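Local coordinates for kinectin 1 (Kinesin receptor) (PDB 4MU6), which is a Legionella pneumophila effector of unresolved function, probably membrane-anchored, whose N-terminal domain is a long, almost wholly helical coiled-coil structure, at residues 54-68 with 236-248. Numbering follows the deposited sequence.
Sequences LKSRDSDKTEVKKNL and SIQKQHHALEKKC
The carbonyl oxygen of Lys61 takes two donors from opposite faces of its plane: the helical amide of Lys65 and, across the contact, the imidazole of His241, with NE2 3.2 Å from Lys61 O. This cross-helix bond is bent (146° at the hydrogen), the donor standing above the carbonyl plane. The Lys61 and His241 side chains run at about a right angle to each other, and Lys61 CE makes a CH-pi contact over one face of the His241 ring, 3.8 Å from its centroid, while Ile237 CG2 backs the other face. A bend at chi3 (60°) puts CE there, and beyond it Lys61 NZ reaches the anti lone pair of Glu245 OE2 at 2.8 Å. Glu245 OE2 also sits over one face of the Arg57 guanidinium, toward its rim, 3.3 Å from Arg57 NH1, where charge alone acts; Arg57 NE and NH2 point instead at Asp58 OD1, and a water links Arg57 NH1 to Glu245 O. Segments 54-68 and 236-248, on helices 43-105 and 227-273, run antiparallel (163°, axes 9.8 Å apart at closest approach) in the LegC3 N-terminal coiled-coil domain. Beside the charged network, Val64 CG1 meets Leu244 CD1 tip to tip at 4.0 Å, and Leu244 also lies against CB of Asp60, whose carboxylate accepts the backbone amides of Phe4 and Leu5. At one end Leu68 CD1 packs on Ile237 CG1 (3.5 Å); at the other, Cys248 SG touches Leu54 CD2 and Arg57 CB.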
# COMPACT_ATOMS: atom_id res chain seq x y z
N LEU A 54 -13.02 21.61 -6.79
CA LEU A 54 -11.65 21.10 -6.75
C LEU A 54 -11.22 20.81 -5.32
O LEU A 54 -10.56 19.78 -5.06
CB LEU A 54 -10.68 22.08 -7.40
CG LEU A 54 -10.87 22.20 -8.91
CD1 LEU A 54 -10.11 23.40 -9.41
CD2 LEU A 54 -10.41 20.92 -9.61
N LYS A 55 -11.58 21.72 -4.41
CA LYS A 55 -11.29 21.53 -2.99
C LYS A 55 -11.99 20.29 -2.47
O LYS A 55 -11.41 19.52 -1.71
CB LYS A 55 -11.70 22.73 -2.16
CG LYS A 55 -10.74 23.92 -2.23
CD LYS A 55 -11.37 25.16 -1.57
CE LYS A 55 -10.45 26.39 -1.60
NZ LYS A 55 -10.37 27.07 -2.93
N SER A 56 -13.25 20.12 -2.86
CA SER A 56 -14.03 18.94 -2.51
C SER A 56 -13.41 17.65 -3.06
O SER A 56 -13.34 16.63 -2.36
CB SER A 56 -15.46 19.08 -3.05
OG SER A 56 -16.17 20.07 -2.33
N ARG A 57 -12.98 17.69 -4.31
CA ARG A 57 -12.32 16.56 -4.93
C ARG A 57 -11.04 16.25 -4.17
O ARG A 57 -10.75 15.10 -3.87
CB ARG A 57 -11.95 16.86 -6.38
CG ARG A 57 -11.20 15.68 -7.04
CD ARG A 57 -10.35 16.19 -8.18
NE ARG A 57 -9.33 17.11 -7.67
CZ ARG A 57 -8.62 17.93 -8.42
NH1 ARG A 57 -8.81 17.98 -9.73
NH2 ARG A 57 -7.71 18.71 -7.85
N ASP A 58 -10.29 17.30 -3.85
CA ASP A 58 -9.04 17.11 -3.12
C ASP A 58 -9.30 16.46 -1.77
O ASP A 58 -8.55 15.57 -1.35
CB ASP A 58 -8.27 18.43 -2.99
CG ASP A 58 -7.56 18.80 -4.26
OD1 ASP A 58 -7.76 18.09 -5.28
OD2 ASP A 58 -6.80 19.80 -4.26
N SER A 59 -10.37 16.87 -1.11
CA SER A 59 -10.71 16.30 0.19
C SER A 59 -11.07 14.81 0.09
O SER A 59 -10.62 13.98 0.90
CB SER A 59 -11.84 17.07 0.87
OG SER A 59 -12.23 16.39 2.07
N ASP A 60 -11.88 14.47 -0.91
CA ASP A 60 -12.24 13.08 -1.17
C ASP A 60 -10.99 12.23 -1.43
O ASP A 60 -10.82 11.17 -0.84
CB ASP A 60 -13.21 12.98 -2.35
CG ASP A 60 -14.57 13.60 -2.04
OD1 ASP A 60 -14.79 14.05 -0.89
OD2 ASP A 60 -15.44 13.61 -2.94
N LYS A 61 -10.10 12.73 -2.28
CA LYS A 61 -8.90 12.00 -2.67
C LYS A 61 -8.01 11.74 -1.47
O LYS A 61 -7.43 10.65 -1.34
CB LYS A 61 -8.12 12.77 -3.73
CG LYS A 61 -8.72 12.68 -5.11
CD LYS A 61 -8.05 13.64 -6.07
CE LYS A 61 -6.58 13.34 -6.21
NZ LYS A 61 -6.02 14.12 -7.34
N THR A 62 -7.91 12.74 -0.60
CA THR A 62 -7.10 12.60 0.60
C THR A 62 -7.71 11.53 1.50
O THR A 62 -6.99 10.68 2.01
CB THR A 62 -6.96 13.95 1.38
OG1 THR A 62 -6.26 14.91 0.58
CG2 THR A 62 -6.19 13.74 2.66
N GLU A 63 -9.03 11.56 1.66
CA GLU A 63 -9.70 10.62 2.55
C GLU A 63 -9.59 9.14 2.12
O GLU A 63 -9.34 8.26 2.96
CB GLU A 63 -11.18 10.99 2.70
CG GLU A 63 -11.96 10.02 3.58
CD GLU A 63 -11.44 9.97 5.01
OE1 GLU A 63 -10.94 11.00 5.51
OE2 GLU A 63 -11.56 8.89 5.63
N VAL A 64 -9.79 8.85 0.84
CA VAL A 64 -9.79 7.44 0.42
C VAL A 64 -8.36 6.91 0.43
O VAL A 64 -8.11 5.77 0.82
CB VAL A 64 -10.48 7.22 -0.95
CG1 VAL A 64 -9.74 7.95 -2.09
CG2 VAL A 64 -10.63 5.72 -1.24
N LYS A 65 -7.42 7.76 0.03
CA LYS A 65 -6.01 7.40 0.14
C LYS A 65 -5.66 6.98 1.55
O LYS A 65 -4.93 6.00 1.75
CB LYS A 65 -5.11 8.56 -0.32
CG LYS A 65 -3.62 8.35 -0.01
CD LYS A 65 -2.72 9.23 -0.87
CE LYS A 65 -2.29 10.48 -0.14
NZ LYS A 65 -1.33 10.18 0.95
N LYS A 66 -6.16 7.72 2.55
CA LYS A 66 -5.89 7.37 3.94
C LYS A 66 -6.48 6.02 4.31
O LYS A 66 -5.80 5.20 4.93
CB LYS A 66 -6.39 8.45 4.91
CG LYS A 66 -5.40 9.60 5.07
CD LYS A 66 -5.91 10.62 6.09
CE LYS A 66 -5.22 11.97 5.92
NZ LYS A 66 -6.06 13.11 6.41
N ASN A 67 -7.74 5.79 3.94
CA ASN A 67 -8.35 4.47 4.11
C ASN A 67 -7.52 3.30 3.50
O ASN A 67 -7.33 2.26 4.15
CB ASN A 67 -9.77 4.48 3.54
CG ASN A 67 -10.66 5.49 4.21
OD1 ASN A 67 -10.44 5.86 5.36
ND2 ASN A 67 -11.67 5.96 3.48
N LEU A 68 -7.05 3.47 2.27
CA LEU A 68 -6.30 2.42 1.56
C LEU A 68 -4.90 2.26 2.16
O LEU A 68 -4.41 1.13 2.29
CB LEU A 68 -6.16 2.76 0.08
CG LEU A 68 -7.41 2.84 -0.79
CD1 LEU A 68 -7.07 3.52 -2.13
CD2 LEU A 68 -7.98 1.47 -1.02
N SER A 236 -4.83 0.52 -6.16
CA SER A 236 -6.08 0.89 -5.52
C SER A 236 -6.20 2.41 -5.43
O SER A 236 -7.29 2.95 -5.60
CB SER A 236 -6.20 0.25 -4.14
OG SER A 236 -5.15 0.68 -3.29
N ILE A 237 -5.09 3.10 -5.19
CA ILE A 237 -5.13 4.55 -5.11
C ILE A 237 -5.30 5.15 -6.49
O ILE A 237 -6.09 6.07 -6.67
CB ILE A 237 -3.88 5.13 -4.45
CG1 ILE A 237 -3.90 4.83 -2.95
CG2 ILE A 237 -3.82 6.64 -4.68
CD1 ILE A 237 -2.77 5.48 -2.19
N GLN A 238 -4.56 4.62 -7.46
CA GLN A 238 -4.67 5.12 -8.83
C GLN A 238 -6.09 5.01 -9.38
O GLN A 238 -6.58 5.94 -10.03
CB GLN A 238 -3.72 4.37 -9.75
CG GLN A 238 -4.03 4.50 -11.24
CD GLN A 238 -3.22 3.52 -12.09
OE1 GLN A 238 -2.51 3.93 -13.02
NE2 GLN A 238 -3.33 2.23 -11.78
N LYS A 239 -6.75 3.88 -9.13
CA LYS A 239 -8.12 3.70 -9.60
C LYS A 239 -9.06 4.73 -8.95
O LYS A 239 -9.89 5.34 -9.63
CB LYS A 239 -8.61 2.28 -9.31
CG LYS A 239 -7.94 1.23 -10.17
CD LYS A 239 -8.30 1.44 -11.63
CE LYS A 239 -7.86 0.25 -12.47
NZ LYS A 239 -8.33 0.33 -13.87
N GLN A 240 -8.93 4.91 -7.64
CA GLN A 240 -9.78 5.83 -6.89
C GLN A 240 -9.54 7.29 -7.30
O GLN A 240 -10.48 8.07 -7.44
CB GLN A 240 -9.58 5.64 -5.38
CG GLN A 240 -10.20 4.34 -4.84
CD GLN A 240 -11.71 4.38 -4.81
OE1 GLN A 240 -12.30 5.44 -4.61
NE2 GLN A 240 -12.36 3.23 -5.03
N HIS A 241 -8.28 7.66 -7.50
CA HIS A 241 -7.99 9.05 -7.85
C HIS A 241 -8.47 9.40 -9.26
O HIS A 241 -9.02 10.48 -9.47
CB HIS A 241 -6.51 9.39 -7.65
CG HIS A 241 -6.13 9.61 -6.21
ND1 HIS A 241 -4.90 10.08 -5.83
CD2 HIS A 241 -6.83 9.39 -5.07
CE1 HIS A 241 -4.85 10.15 -4.51
NE2 HIS A 241 -6.01 9.74 -4.03
N HIS A 242 -8.25 8.49 -10.21
CA HIS A 242 -8.75 8.69 -11.57
C HIS A 242 -10.26 8.86 -11.56
O HIS A 242 -10.80 9.73 -12.22
CB HIS A 242 -8.37 7.53 -12.50
CG HIS A 242 -6.94 7.54 -12.93
ND1 HIS A 242 -6.25 8.70 -13.22
CD2 HIS A 242 -6.05 6.53 -13.12
CE1 HIS A 242 -5.01 8.41 -13.57
NE2 HIS A 242 -4.87 7.09 -13.51
N ALA A 243 -10.93 8.00 -10.80
CA ALA A 243 -12.38 8.05 -10.71
C ALA A 243 -12.87 9.40 -10.15
O ALA A 243 -13.75 10.02 -10.73
CB ALA A 243 -12.91 6.90 -9.88
N LEU A 244 -12.30 9.84 -9.03
CA LEU A 244 -12.70 11.10 -8.41
C LEU A 244 -12.35 12.30 -9.31
O LEU A 244 -13.11 13.27 -9.39
CB LEU A 244 -12.06 11.27 -7.03
CG LEU A 244 -12.52 10.28 -5.95
CD1 LEU A 244 -11.60 10.34 -4.74
CD2 LEU A 244 -13.97 10.53 -5.53
N GLU A 245 -11.21 12.22 -9.99
CA GLU A 245 -10.83 13.25 -10.96
C GLU A 245 -11.90 13.39 -12.06
O GLU A 245 -12.32 14.50 -12.41
CB GLU A 245 -9.47 12.94 -11.59
CG GLU A 245 -8.27 13.19 -10.69
CD GLU A 245 -7.82 14.62 -10.72
OE1 GLU A 245 -8.02 15.29 -11.77
OE2 GLU A 245 -7.26 15.09 -9.70
N LYS A 246 -12.34 12.25 -12.60
CA LYS A 246 -13.38 12.27 -13.63
C LYS A 246 -14.67 12.85 -13.08
O LYS A 246 -15.29 13.69 -13.72
CB LYS A 246 -13.66 10.86 -14.18
CG LYS A 246 -12.52 10.25 -14.96
CD LYS A 246 -12.35 10.89 -16.33
CE LYS A 246 -11.28 10.17 -17.14
NZ LYS A 246 -11.54 8.70 -17.21
N LYS A 247 -15.06 12.38 -11.89
CA LYS A 247 -16.31 12.80 -11.26
C LYS A 247 -16.34 14.32 -11.07
O LYS A 247 -17.38 14.98 -11.24
CB LYS A 247 -16.46 12.09 -9.91
CG LYS A 247 -17.77 12.38 -9.22
CD LYS A 247 -17.91 11.55 -7.96
CE LYS A 247 -19.33 11.62 -7.41
NZ LYS A 247 -20.36 11.09 -8.37
N CYS A 248 -15.18 14.86 -10.72
CA CYS A 248 -15.01 16.29 -10.55
C CYS A 248 -15.11 17.02 -11.89
O CYS A 248 -15.75 18.08 -11.98
CB CYS A 248 -13.65 16.58 -9.91
SG CYS A 248 -13.35 18.33 -9.61
O HOH W 1 -10.85 17.07 -11.79